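PDB 5WH8: putative carbohydrate-active enzyme from Uncultured organism, which probably hydrolyses O-glycosidic bonds in cellulose, this chain being the family 5 glycoside hydrolase (TIM-barrel) part of a longer, probably secreted multi-modular protein. Local coordinates for residues Leu31-His37 / Ile60-Ala66; Thr69-Tyr75 / Trp108-Asp113; Lys135-Asp139 / Asn174-Lys178; Gly245-Val249 / Pro277-Ala281. All coordinates share one frame. Residue numbers count along the deposited sequence, not the author numbering.

Interaction 1: Leu31-His37 / Ile60-Ala66. With EDO (1,2-ethanediol), chain M.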
loop_
_atom_site.group_PDB
_atom_site.type_symbol
_atom_site.label_atom_id
_atom_site.label_comp_id
_atom_site.label_asym_id
_atom_site.label_seq_id
_atom_site.Cartn_x
_atom_site.Cartn_y
_atom_site.Cartn_z
ATOM N N LEU A 31 -10.190 -1.551 4.024
ATOM C CA LEU A 31 -9.527 -2.690 3.366
ATOM C C LEU A 31 -8.380 -3.191 4.233
ATOM O O LEU A 31 -7.758 -2.407 4.928
ATOM C CB LEU A 31 -8.973 -2.287 2.003
ATOM C CG LEU A 31 -9.942 -1.679 0.980
ATOM C CD1 LEU A 31 -9.188 -1.195 -0.259
ATOM C CD2 LEU A 31 -11.086 -2.684 0.620
ATOM N N ARG A 32 -8.113 -4.498 4.157
ATOM C CA ARG A 32 -7.038 -5.143 4.901
ATOM C C ARG A 32 -6.238 -6.034 3.961
ATOM O O ARG A 32 -6.824 -6.841 3.241
ATOM C CB ARG A 32 -7.603 -5.981 6.064
ATOM C CG ARG A 32 -8.609 -5.201 6.936
ATOM C CD ARG A 32 -9.269 -6.097 8.009
ATOM N NE ARG A 32 -9.957 -7.221 7.388
ATOM C CZ ARG A 32 -11.129 -7.730 7.774
ATOM N NH1 ARG A 32 -11.797 -7.237 8.822
ATOM N NH2 ARG A 32 -11.630 -8.755 7.106
ATOM N N GLY A 33 -4.912 -5.911 3.947
ATOM C CA GLY A 33 -4.148 -6.803 3.091
ATOM C C GLY A 33 -2.658 -6.877 3.394
ATOM O O GLY A 33 -2.205 -6.601 4.522
ATOM N N MET A 34 -1.891 -7.232 2.358
ATOM C CA MET A 34 -0.457 -7.536 2.476
ATOM C C MET A 34 0.361 -6.756 1.466
ATOM O O MET A 34 -0.103 -6.468 0.363
ATOM C CB MET A 34 -0.179 -9.026 2.251
ATOM C CG MET A 34 -0.786 -9.960 3.279
ATOM S SD MET A 34 -0.112 -9.739 4.949
ATOM C CE MET A 34 1.631 -10.150 4.742
ATOM N N SER A 35 1.573 -6.408 1.872
ATOM C CA SER A 35 2.600 -5.825 0.994
ATOM C C SER A 35 3.635 -6.850 0.541
ATOM O O SER A 35 4.058 -7.706 1.315
ATOM C CB SER A 35 3.343 -4.688 1.710
ATOM O OG SER A 35 4.259 -4.015 0.850
ATOM N N SER A 36 4.081 -6.730 -0.710
ATOM C CA SER A 36 5.299 -7.414 -1.125
ATOM C C SER A 36 6.477 -6.866 -0.350
ATOM O O SER A 36 6.434 -5.748 0.194
ATOM C CB SER A 36 5.552 -7.245 -2.638
ATOM O OG SER A 36 6.026 -5.942 -2.963
ATOM N N HIS A 37 7.558 -7.637 -0.323
ATOM C CA HIS A 37 8.881 -7.122 0.037
ATOM C C HIS A 37 9.478 -6.614 -1.298
ATOM O O HIS A 37 8.725 -6.371 -2.252
ATOM C CB HIS A 37 9.702 -8.247 0.700
ATOM C CG HIS A 37 10.832 -7.805 1.583
ATOM N ND1 HIS A 37 11.944 -7.146 1.112
ATOM C CD2 HIS A 37 11.051 -8.010 2.907
ATOM C CE1 HIS A 37 12.790 -6.934 2.112
ATOM N NE2 HIS A 37 12.266 -7.442 3.214
ATOM N N ILE A 60 -7.395 -11.618 1.828
ATOM C CA ILE A 60 -6.959 -10.229 1.680
ATOM C C ILE A 60 -7.899 -9.459 0.757
ATOM O O ILE A 60 -8.542 -10.049 -0.120
ATOM C CB ILE A 60 -5.505 -10.074 1.131
ATOM C CG1 ILE A 60 -5.333 -10.543 -0.327
ATOM C CG2 ILE A 60 -4.499 -10.762 2.070
ATOM C CD1 ILE A 60 -4.008 -10.113 -0.955
ATOM N N ASP A 61 -7.963 -8.150 0.972
ATOM C CA ASP A 61 -8.759 -7.241 0.145
ATOM C C ASP A 61 -7.911 -6.479 -0.862
ATOM O O ASP A 61 -8.447 -5.898 -1.815
ATOM C CB ASP A 61 -9.461 -6.200 0.999
ATOM C CG ASP A 61 -10.399 -6.794 2.028
ATOM O OD1 ASP A 61 -11.220 -7.676 1.676
ATOM O OD2 ASP A 61 -10.303 -6.348 3.196
ATOM N N ILE A 62 -6.600 -6.442 -0.621
ATOM C CA ILE A 62 -5.686 -5.536 -1.310
ATOM C C ILE A 62 -4.248 -6.105 -1.231
ATOM O O ILE A 62 -3.868 -6.725 -0.215
ATOM C CB ILE A 62 -5.774 -4.113 -0.688
ATOM C CG1 ILE A 62 -4.888 -3.104 -1.444
ATOM C CG2 ILE A 62 -5.455 -4.138 0.798
ATOM C CD1 ILE A 62 -5.322 -1.672 -1.129
ATOM N N PHE A 63 -3.467 -5.920 -2.300
ATOM C CA PHE A 63 -2.055 -6.285 -2.335
ATOM C C PHE A 63 -1.252 -5.081 -2.785
ATOM O O PHE A 63 -1.659 -4.368 -3.686
ATOM C CB PHE A 63 -1.788 -7.478 -3.293
ATOM C CG PHE A 63 -0.432 -8.108 -3.100
ATOM C CD1 PHE A 63 -0.139 -8.857 -1.979
ATOM C CD2 PHE A 63 0.573 -7.900 -4.025
ATOM C CE1 PHE A 63 1.117 -9.388 -1.773
ATOM C CE2 PHE A 63 1.837 -8.439 -3.831
ATOM C CZ PHE A 63 2.109 -9.193 -2.721
ATOM N N ARG A 64 -0.097 -4.875 -2.171
ATOM C CA ARG A 64 0.765 -3.735 -2.487
ATOM C C ARG A 64 2.061 -4.203 -3.151
ATOM O O ARG A 64 2.753 -5.074 -2.635
ATOM C CB ARG A 64 1.050 -2.952 -1.200
ATOM C CG ARG A 64 2.066 -1.822 -1.315
ATOM C CD ARG A 64 2.177 -1.212 0.046
ATOM N NE ARG A 64 2.952 0.012 0.230
ATOM C CZ ARG A 64 4.083 0.117 0.929
ATOM N NH1 ARG A 64 4.729 -0.942 1.409
ATOM N NH2 ARG A 64 4.597 1.311 1.127
ATOM N N LEU A 65 2.363 -3.584 -4.295
ATOM C CA LEU A 65 3.559 -3.848 -5.069
ATOM C C LEU A 65 4.612 -2.809 -4.693
ATOM O O LEU A 65 4.567 -1.669 -5.147
ATOM C CB LEU A 65 3.241 -3.807 -6.580
ATOM C CG LEU A 65 2.142 -4.742 -7.071
ATOM C CD1 LEU A 65 1.859 -4.434 -8.521
ATOM C CD2 LEU A 65 2.502 -6.186 -6.903
ATOM N N ALA A 66 5.549 -3.225 -3.852
ATOM C CA ALA A 66 6.625 -2.341 -3.400
ATOM C C ALA A 66 7.743 -2.336 -4.433
ATOM O O ALA A 66 8.559 -3.261 -4.480
ATOM C CB ALA A 66 7.159 -2.796 -2.048
HETATM C C1 EDO M . 13.017 -5.033 5.775
HETATM O O1 EDO M . 12.212 -6.106 6.295
HETATM C C2 EDO M . 14.518 -5.357 5.696
HETATM O O2 EDO M . 14.780 -6.707 5.269
HETATM O O HOH W 1 -9.755 -8.717 4.802
#

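Interaction 2: Thr69-Tyr75 / Trp108-Asp113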
loop_
_atom_site.group_PDB
_atom_site.type_symbol
_atom_site.label_atom_id
_atom_site.label_comp_id
_atom_site.label_asym_id
_atom_site.label_seq_id
_atom_site.Cartn_x
_atom_site.Cartn_y
_atom_site.Cartn_z
ATOM N N THR A 69 13.029 1.888 -5.656
ATOM C CA THR A 69 13.647 2.713 -6.678
ATOM C C THR A 69 15.152 2.480 -6.676
ATOM O O THR A 69 15.797 2.481 -7.731
ATOM C CB THR A 69 13.328 4.208 -6.471
ATOM O OG1 THR A 69 13.910 4.668 -5.247
ATOM C CG2 THR A 69 11.832 4.453 -6.447
ATOM N N HIS A 70 15.692 2.213 -5.483
ATOM C CA HIS A 70 17.123 2.052 -5.254
ATOM C C HIS A 70 17.453 0.764 -4.490
ATOM O O HIS A 70 16.572 -0.061 -4.253
ATOM C CB HIS A 70 17.647 3.275 -4.508
ATOM C CG HIS A 70 17.653 4.509 -5.350
ATOM N ND1 HIS A 70 16.495 5.156 -5.734
ATOM C CD2 HIS A 70 18.674 5.201 -5.905
ATOM C CE1 HIS A 70 16.807 6.198 -6.485
ATOM N NE2 HIS A 70 18.122 6.251 -6.600
ATOM N N GLU A 71 18.725 0.616 -4.113
ATOM C CA GLU A 71 19.315 -0.643 -3.646
ATOM C C GLU A 71 19.358 -1.656 -4.779
ATOM O O GLU A 71 18.835 -1.401 -5.884
ATOM C CB GLU A 71 18.568 -1.203 -2.430
ATOM C CG GLU A 71 18.475 -0.167 -1.307
ATOM C CD GLU A 71 17.831 -0.683 -0.027
ATOM O OE1 GLU A 71 18.294 -1.712 0.521
ATOM O OE2 GLU A 71 16.864 -0.037 0.440
ATOM N N TRP A 72 20.003 -2.791 -4.534
ATOM C CA TRP A 72 20.278 -3.710 -5.629
ATOM C C TRP A 72 18.985 -4.057 -6.362
ATOM O O TRP A 72 18.001 -4.452 -5.745
ATOM C CB TRP A 72 20.952 -5.010 -5.160
ATOM C CG TRP A 72 21.253 -5.843 -6.380
ATOM C CD1 TRP A 72 22.367 -5.769 -7.175
ATOM C CD2 TRP A 72 20.390 -6.817 -6.986
ATOM N NE1 TRP A 72 22.245 -6.643 -8.237
ATOM C CE2 TRP A 72 21.046 -7.298 -8.142
ATOM C CE3 TRP A 72 19.120 -7.323 -6.669
ATOM C CZ2 TRP A 72 20.482 -8.264 -8.973
ATOM C CZ3 TRP A 72 18.558 -8.283 -7.497
ATOM C CH2 TRP A 72 19.236 -8.741 -8.639
ATOM N N GLY A 73 18.996 -3.913 -7.686
ATOM C CA GLY A 73 17.862 -4.305 -8.505
ATOM C C GLY A 73 16.707 -3.330 -8.521
ATOM O O GLY A 73 15.647 -3.619 -9.102
ATOM N N GLY A 74 16.895 -2.179 -7.888
ATOM C CA GLY A 74 15.854 -1.159 -7.837
ATOM C C GLY A 74 15.493 -0.658 -9.221
ATOM O O GLY A 74 16.266 -0.845 -10.158
ATOM N N TYR A 75 14.330 -0.027 -9.347
ATOM C CA TYR A 75 13.821 0.403 -10.641
ATOM C C TYR A 75 14.817 1.300 -11.355
ATOM O O TYR A 75 14.946 1.222 -12.582
ATOM C CB TYR A 75 12.490 1.128 -10.469
ATOM C CG TYR A 75 11.791 1.480 -11.764
ATOM C CD1 TYR A 75 12.093 2.650 -12.434
ATOM C CD2 TYR A 75 10.795 0.664 -12.273
ATOM C CE1 TYR A 75 11.451 2.994 -13.605
ATOM C CE2 TYR A 75 10.134 0.995 -13.446
ATOM C CZ TYR A 75 10.462 2.175 -14.101
ATOM O OH TYR A 75 9.810 2.521 -15.262
ATOM N N TRP A 108 5.616 3.393 -5.621
ATOM C CA TRP A 108 6.941 3.907 -5.995
ATOM C C TRP A 108 7.740 4.050 -4.696
ATOM O O TRP A 108 7.598 5.027 -3.931
ATOM C CB TRP A 108 6.790 5.231 -6.742
ATOM C CG TRP A 108 8.059 5.873 -7.257
ATOM C CD1 TRP A 108 8.664 7.010 -6.775
ATOM C CD2 TRP A 108 8.852 5.444 -8.380
ATOM N NE1 TRP A 108 9.776 7.314 -7.532
ATOM C CE2 TRP A 108 9.913 6.367 -8.518
ATOM C CE3 TRP A 108 8.764 4.369 -9.272
ATOM C CZ2 TRP A 108 10.888 6.238 -9.503
ATOM C CZ3 TRP A 108 9.722 4.246 -10.259
ATOM C CH2 TRP A 108 10.779 5.167 -10.362
ATOM N N HIS A 109 8.552 3.037 -4.424
ATOM C CA HIS A 109 9.008 2.760 -3.051
ATOM C C HIS A 109 10.336 3.435 -2.763
ATOM O O HIS A 109 11.370 2.773 -2.701
ATOM C CB HIS A 109 9.086 1.234 -2.834
ATOM C CG HIS A 109 9.168 0.787 -1.393
ATOM N ND1 HIS A 109 8.043 0.609 -0.616
ATOM C CD2 HIS A 109 10.215 0.394 -0.620
ATOM C CE1 HIS A 109 8.387 0.146 0.573
ATOM N NE2 HIS A 109 9.704 0.008 0.601
ATOM N N VAL A 110 10.282 4.763 -2.601
ATOM C CA VAL A 110 11.451 5.562 -2.189
ATOM C C VAL A 110 11.803 5.240 -0.733
ATOM O O VAL A 110 10.912 5.008 0.088
ATOM C CB VAL A 110 11.215 7.079 -2.349
ATOM C CG1 VAL A 110 10.796 7.424 -3.755
ATOM C CG2 VAL A 110 10.208 7.609 -1.371
ATOM N N LEU A 111 13.101 5.193 -0.433
ATOM C CA LEU A 111 13.560 4.932 0.917
ATOM C C LEU A 111 15.013 5.385 1.140
ATOM O O LEU A 111 15.247 6.406 1.786
ATOM C CB LEU A 111 13.396 3.446 1.228
ATOM C CG LEU A 111 13.715 2.967 2.647
ATOM C CD1 LEU A 111 12.872 3.686 3.711
ATOM C CD2 LEU A 111 13.510 1.473 2.683
ATOM N N ASN A 112 15.975 4.642 0.583
ATOM C CA ASN A 112 17.399 4.844 0.891
ATOM C C ASN A 112 18.218 5.330 -0.314
ATOM O O ASN A 112 17.678 5.565 -1.393
ATOM C CB ASN A 112 18.031 3.538 1.417
ATOM C CG ASN A 112 17.476 3.098 2.770
ATOM O OD1 ASN A 112 17.241 3.915 3.668
ATOM N ND2 ASN A 112 17.275 1.787 2.921
ATOM N N ASP A 113 19.527 5.483 -0.106
ATOM C CA ASP A 113 20.463 5.879 -1.166
ATOM C C ASP A 113 20.115 7.227 -1.831
ATOM O O ASP A 113 20.395 7.425 -3.012
ATOM C CB ASP A 113 20.554 4.777 -2.240
ATOM C CG ASP A 113 21.131 3.467 -1.697
ATOM O OD1 ASP A 113 21.554 3.439 -0.518
ATOM O OD2 ASP A 113 21.184 2.469 -2.449
HETATM O O HOH W 2 14.161 2.807 -2.891
HETATM O O HOH W 3 16.008 2.153 -0.889
HETATM O O HOH W 4 20.856 2.086 -5.454
#

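Interaction 3: Lys135-Asp139 / Asn174-Lys178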
loop_
_atom_site.group_PDB
_atom_site.type_symbol
_atom_site.label_atom_id
_atom_site.label_comp_id
_atom_site.label_asym_id
_atom_site.label_seq_id
_atom_site.Cartn_x
_atom_site.Cartn_y
_atom_site.Cartn_z
ATOM N N LYS A 135 -1.685 3.480 -18.806
ATOM C CA LYS A 135 -1.934 2.048 -18.976
ATOM C C LYS A 135 -3.107 1.567 -18.141
ATOM O O LYS A 135 -3.879 0.714 -18.586
ATOM C CB LYS A 135 -0.677 1.253 -18.624
ATOM C CG LYS A 135 -0.771 -0.262 -18.792
ATOM C CD LYS A 135 -0.927 -0.663 -20.261
ATOM C CE LYS A 135 -0.658 -2.152 -20.465
ATOM N NZ LYS A 135 -1.603 -2.997 -19.694
ATOM N N HIS A 136 -3.252 2.124 -16.939
ATOM C CA HIS A 136 -4.237 1.596 -15.989
ATOM C C HIS A 136 -5.420 2.524 -15.748
ATOM O O HIS A 136 -6.175 2.325 -14.804
ATOM C CB HIS A 136 -3.522 1.240 -14.673
ATOM C CG HIS A 136 -2.509 0.162 -14.866
ATOM N ND1 HIS A 136 -2.859 -1.132 -15.208
ATOM C CD2 HIS A 136 -1.160 0.197 -14.858
ATOM C CE1 HIS A 136 -1.761 -1.848 -15.377
ATOM N NE2 HIS A 136 -0.717 -1.061 -15.175
ATOM N N LYS A 137 -5.621 3.491 -16.651
ATOM C CA LYS A 137 -6.778 4.394 -16.553
ATOM C C LYS A 137 -8.095 3.656 -16.340
ATOM O O LYS A 137 -8.932 4.064 -15.521
ATOM C CB LYS A 137 -6.908 5.262 -17.827
ATOM C CG LYS A 137 -8.226 6.062 -17.885
ATOM C CD LYS A 137 -8.428 6.794 -19.217
ATOM C CE LYS A 137 -9.742 7.596 -19.203
ATOM N NZ LYS A 137 -10.099 8.156 -20.533
ATOM N N ASP A 138 -8.298 2.592 -17.106
ATOM C CA ASP A 138 -9.586 1.907 -17.108
ATOM C C ASP A 138 -9.628 0.774 -16.087
ATOM O O ASP A 138 -10.602 0.015 -16.034
ATOM C CB ASP A 138 -9.889 1.375 -18.509
ATOM C CG ASP A 138 -10.085 2.492 -19.527
ATOM O OD1 ASP A 138 -10.569 3.584 -19.159
ATOM O OD2 ASP A 138 -9.734 2.273 -20.698
ATOM N N ASP A 139 -8.563 0.644 -15.296
ATOM C CA ASP A 139 -8.532 -0.329 -14.187
ATOM C C ASP A 139 -9.092 0.301 -12.898
ATOM O O ASP A 139 -8.440 1.174 -12.298
ATOM C CB ASP A 139 -7.099 -0.825 -13.954
ATOM C CG ASP A 139 -6.584 -1.720 -15.069
ATOM O OD1 ASP A 139 -7.386 -2.334 -15.790
ATOM O OD2 ASP A 139 -5.361 -1.835 -15.203
ATOM N N ASN A 174 -3.960 11.670 -17.470
ATOM C CA ASN A 174 -4.313 10.356 -18.028
ATOM C C ASN A 174 -5.475 9.649 -17.317
ATOM O O ASN A 174 -6.267 8.932 -17.952
ATOM C CB ASN A 174 -3.111 9.418 -17.977
ATOM C CG ASN A 174 -1.950 9.897 -18.817
ATOM O OD1 ASN A 174 -2.133 10.376 -19.942
ATOM N ND2 ASN A 174 -0.742 9.752 -18.285
ATOM N N ASP A 175 -5.540 9.825 -15.996
ATOM C CA ASP A 175 -6.418 9.044 -15.125
ATOM C C ASP A 175 -7.020 9.978 -14.067
ATOM O O ASP A 175 -6.480 10.149 -12.963
ATOM C CB ASP A 175 -5.609 7.903 -14.491
ATOM C CG ASP A 175 -6.476 6.885 -13.781
ATOM O OD1 ASP A 175 -7.692 7.141 -13.634
ATOM O OD2 ASP A 175 -5.934 5.829 -13.370
ATOM N N PRO A 176 -8.131 10.636 -14.413
ATOM C CA PRO A 176 -8.651 11.731 -13.586
ATOM C C PRO A 176 -9.199 11.371 -12.194
ATOM O O PRO A 176 -9.230 12.255 -11.339
ATOM C CB PRO A 176 -9.790 12.302 -14.452
ATOM C CG PRO A 176 -9.463 11.917 -15.828
ATOM C CD PRO A 176 -8.737 10.610 -15.760
ATOM N N ASP A 177 -9.643 10.135 -11.978
ATOM C CA ASP A 177 -10.430 9.810 -10.771
ATOM C C ASP A 177 -9.790 8.811 -9.775
ATOM O O ASP A 177 -10.301 8.595 -8.678
ATOM C CB ASP A 177 -11.794 9.295 -11.220
ATOM C CG ASP A 177 -12.612 10.381 -11.908
ATOM O OD1 ASP A 177 -13.010 11.330 -11.209
ATOM O OD2 ASP A 177 -12.828 10.302 -13.132
ATOM N N LYS A 178 -8.679 8.223 -10.152
ATOM C CA LYS A 178 -8.054 7.154 -9.354
ATOM C C LYS A 178 -7.453 7.737 -8.072
ATOM O O LYS A 178 -6.948 8.848 -8.085
ATOM C CB LYS A 178 -6.994 6.467 -10.212
ATOM C CG LYS A 178 -6.892 4.934 -10.080
ATOM C CD LYS A 178 -8.182 4.215 -10.381
ATOM C CE LYS A 178 -8.704 4.454 -11.788
ATOM N NZ LYS A 178 -7.805 3.898 -12.852
#

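Interaction 4: Gly245-Val249 / Pro277-Ala281. With EDO (1,2-ethanediol), chain M.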
loop_
_atom_site.group_PDB
_atom_site.type_symbol
_atom_site.label_atom_id
_atom_site.label_comp_id
_atom_site.label_asym_id
_atom_site.label_seq_id
_atom_site.Cartn_x
_atom_site.Cartn_y
_atom_site.Cartn_z
ATOM N N GLY A 245 12.302 -4.397 11.038
ATOM C CA GLY A 245 11.672 -5.575 10.465
ATOM C C GLY A 245 12.101 -6.910 11.047
ATOM O O GLY A 245 11.644 -7.961 10.555
ATOM N N ASP A 246 12.933 -6.898 12.090
ATOM C CA ASP A 246 13.376 -8.142 12.743
ATOM C C ASP A 246 13.381 -7.948 14.265
ATOM O O ASP A 246 13.179 -6.828 14.745
ATOM C CB ASP A 246 14.772 -8.559 12.212
ATOM C CG ASP A 246 15.093 -10.040 12.417
ATOM O OD1 ASP A 246 14.224 -10.838 12.864
ATOM O OD2 ASP A 246 16.258 -10.414 12.086
ATOM N N GLY A 247 13.572 -9.036 15.003
ATOM C CA GLY A 247 13.637 -8.981 16.453
ATOM C C GLY A 247 12.354 -9.514 17.062
ATOM O O GLY A 247 11.697 -10.392 16.494
ATOM N N GLY A 248 11.983 -8.991 18.220
ATOM C CA GLY A 248 10.762 -9.432 18.868
ATOM C C GLY A 248 9.507 -9.043 18.112
ATOM O O GLY A 248 9.543 -8.158 17.254
ATOM N N VAL A 249 8.405 -9.720 18.416
ATOM C CA VAL A 249 7.076 -9.328 17.899
ATOM C C VAL A 249 6.303 -8.727 19.068
ATOM O O VAL A 249 6.458 -9.137 20.226
ATOM C CB VAL A 249 6.290 -10.503 17.269
ATOM C CG1 VAL A 249 6.912 -10.897 15.916
ATOM C CG2 VAL A 249 6.230 -11.687 18.213
ATOM N N PRO A 277 14.291 -14.691 6.419
ATOM C CA PRO A 277 14.330 -15.103 7.823
ATOM C C PRO A 277 14.458 -13.909 8.779
ATOM O O PRO A 277 15.446 -13.747 9.498
ATOM C CB PRO A 277 15.562 -16.044 7.884
ATOM C CG PRO A 277 16.410 -15.639 6.780
ATOM C CD PRO A 277 15.533 -15.041 5.701
ATOM N N GLU A 278 13.425 -13.071 8.781
ATOM C CA GLU A 278 13.299 -11.973 9.745
ATOM C C GLU A 278 11.867 -12.016 10.279
ATOM O O GLU A 278 10.949 -12.457 9.571
ATOM C CB GLU A 278 13.597 -10.599 9.112
ATOM C CG GLU A 278 12.691 -10.250 7.920
ATOM C CD GLU A 278 13.139 -9.015 7.148
ATOM O OE1 GLU A 278 14.271 -8.538 7.367
ATOM O OE2 GLU A 278 12.358 -8.527 6.304
ATOM N N SER A 279 11.652 -11.560 11.510
ATOM C CA SER A 279 10.393 -11.856 12.175
ATOM C C SER A 279 9.177 -11.134 11.582
ATOM O O SER A 279 8.047 -11.598 11.811
ATOM C CB SER A 279 10.490 -11.536 13.663
ATOM O OG SER A 279 10.928 -10.225 13.858
ATOM N N SER A 280 9.366 -10.046 10.822
ATOM C CA SER A 280 8.216 -9.370 10.186
ATOM C C SER A 280 7.732 -10.117 8.933
ATOM O O SER A 280 6.600 -9.907 8.465
ATOM C CB SER A 280 8.559 -7.918 9.818
ATOM O OG SER A 280 9.507 -7.828 8.778
ATOM N N ALA A 281 8.570 -11.007 8.399
ATOM C CA ALA A 281 8.187 -11.796 7.219
ATOM C C ALA A 281 7.057 -12.746 7.597
ATOM O O ALA A 281 7.146 -13.438 8.622
ATOM C CB ALA A 281 9.395 -12.572 6.676
HETATM C C1 EDO M . 13.017 -5.033 5.775
HETATM O O1 EDO M . 12.212 -6.106 6.295
HETATM C C2 EDO M . 14.518 -5.357 5.696
HETATM O O2 EDO M . 14.780 -6.707 5.269
HETATM O O HOH W 5 17.250 -12.868 11.623
#

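Interaction 1: Leu31-His37 / Ile60-Ala66
Ile-60 leads into the pairing from the loop before the strand, its CG2 4.0 Å from Met-34 CG. Asp-61 grips Arg-32 at both ends of the residue's backbone: Asp-61 N donates to Arg-32 O (2.9 Å) and Asp-61 OD2 accepts from Arg-32 N (3.0 Å). A water also links OD2 to the guanidinium, whose direct partners are Gln-309 and Pro-310, while OD1 of Asp-61 meets Lys-311 in a salt bridge. Ile-62 O takes Met-34 N at 3.3 Å and also lies 3.3 Å from Gly-33 CA, where a side chain on the glycine would clash with it. The parallel strands then settle into register, Met-34 beside Phe-63 and Ser-35 beside Arg-64. Arg-64 is bonded both ways, its N to Met-34 O (3.0 Å) and its O to Ser-36 N (2.9 Å); its NH1 reaches Ser-35 OG (3.2 Å), and the guanidinium forms salt bridges with Glu-145 and Glu-237. Leu-65 points away, and Ala-66 N ends the run on Ser-36 OG (2.9 Å). In this beta-alpha-beta unit of the barrel, Met-34 and Phe-63 pack outward on Leu-54 of helix 48-56, strand 268-273 pairs with the other edge of 32-36, and Ile-62 and Ala-66 touch strand 103-109.

Interaction 2: Thr69-Tyr75 / Trp108-Asp113
Thr-69 lays its CG2 over the five-membered ring of Trp-108, 3.6 Å from the ring centroid and close to its normal, a CH-pi contact. The same indole turns the edge of its six-membered ring toward the face of Tyr-75 in an offset edge-to-face pair, centroids 5.1 Å apart and planes at 71°; its NE1 is bonded to Thr-121. Away from this buried aromatic corner the contact becomes polar and wet. Asn-112 ND2 donates to Glu-71 OE2 (3.1 Å), and one water joins that OE2 to Asn-112 N. A second links Glu-71 N to Asp-113 OD2, and a third His-70 N to His-109 O. The type II turn from Glu-71 to Gly-74 carries the intervening residues clear of the partner segment. Both segments leave the C-terminal ends of adjacent parallel strands, 62-68 and 103-109, so this is a pairing of neighbouring beta-alpha loops on the rim of a TIM barrel, the end where family 5 enzymes have their active-site cleft.

Interaction 3: Lys135-Asp139 / Asn174-Lys178
The ammonium group of Lys-178 is the hub here, and its three protons have three acceptors. Across the segments Lys-178 NZ donates to Lys-137 O and to Asp-139 O, each at 2.9 Å; within its own segment it forms a salt bridge with Asp-175, NZ to OD2 being 2.7 Å. To get there the lysine curls its chain, with chi2, chi3 and chi4 all p. His-136 O also lies 3.0 Å from Lys-178 NZ, but at a poor angle; that carbonyl instead accepts Asp-139 N (3.0 Å), closing the type I turn from His-136 to Asp-139. Both ring nitrogens of His-136 are used, ND1 donating to Asp-139 OD2 (2.6 Å) and NE2 pairing with Asp-91. Asp-175 OD2 has a second partner in the hydroxyl of Tyr-144, and the amide of Asn-174 turns to Ser-133 and Asp-130. Apart from these bonds, Lys-137 rests its CD 3.3 Å from Asn-174 O. A lysine threading into the carbonyls of a turn thus ties together two successive alpha-beta loops, those ahead of strands 142-145 and 180-182, at the N-terminal end of the TIM barrel, the end away from the family's active-site cleft.

Interaction 4: Gly245-Val249 / Pro277-Ala281
Gly-245 begins the segment with its carbonyl aimed at the neighbouring turn: Gly-245 O accepts from both Ser-280 N (3.1 Å) and Ser-280 OG (2.8 Å). Its positive phi suits glycine, and a side chain would also run into the bound ethanediol. Asp-246 follows, OD1 taking Ser-279 N at 3.0 Å, with a weak bond from Gly-247 N, while a water spans from its OD2 to Pro-277 O. Gly-247 O receives Ser-279 OG (2.8 Å). Past exposed Gly-248, Val-249 adds only a loose touch, CG1 to Ser-279 CB at 4.3 Å. The partner is a type I turn, Glu-278 to Ala-281, whose Glu-278 holds the ethanediol: OE1 to O2 at 2.8 Å and OE2 to O1 at a very short 2.4 Å. Trp-271 NE1 binds the same diol, probably from the crystallisation liquor. Such a join between the loops after strands 233-239 and 268-273 belongs to the C-terminal mouth of a TIM barrel, and the diol is consistent with a small polar pocket there.

Interaction 1 is wholly buried barrel core, built from hydrogen bonds between parallel strands, helped by a few from side chains, whereas the other three lie mostly in loops and are only partly buried. Interactions 2 and 4 lie at the C-terminal end of the barrel and interaction 3 at the opposite end, its centre about 36 Å from that of interaction 4. Interactions 1 and 2 reach neighbouring strands, 62-68 and 103-109, and touch where Ala-66 CB lies 3.8 Å from His-109 ND1. Interactions 1 and 4 meet through a probable hydrogen bond, His-37 NE2 to Glu-278 OE2 at 3.3 Å. Chemistry follows place: aromatic packing and waters in interaction 2, a buried ammonium in 3, serine and aspartate bonds in 4.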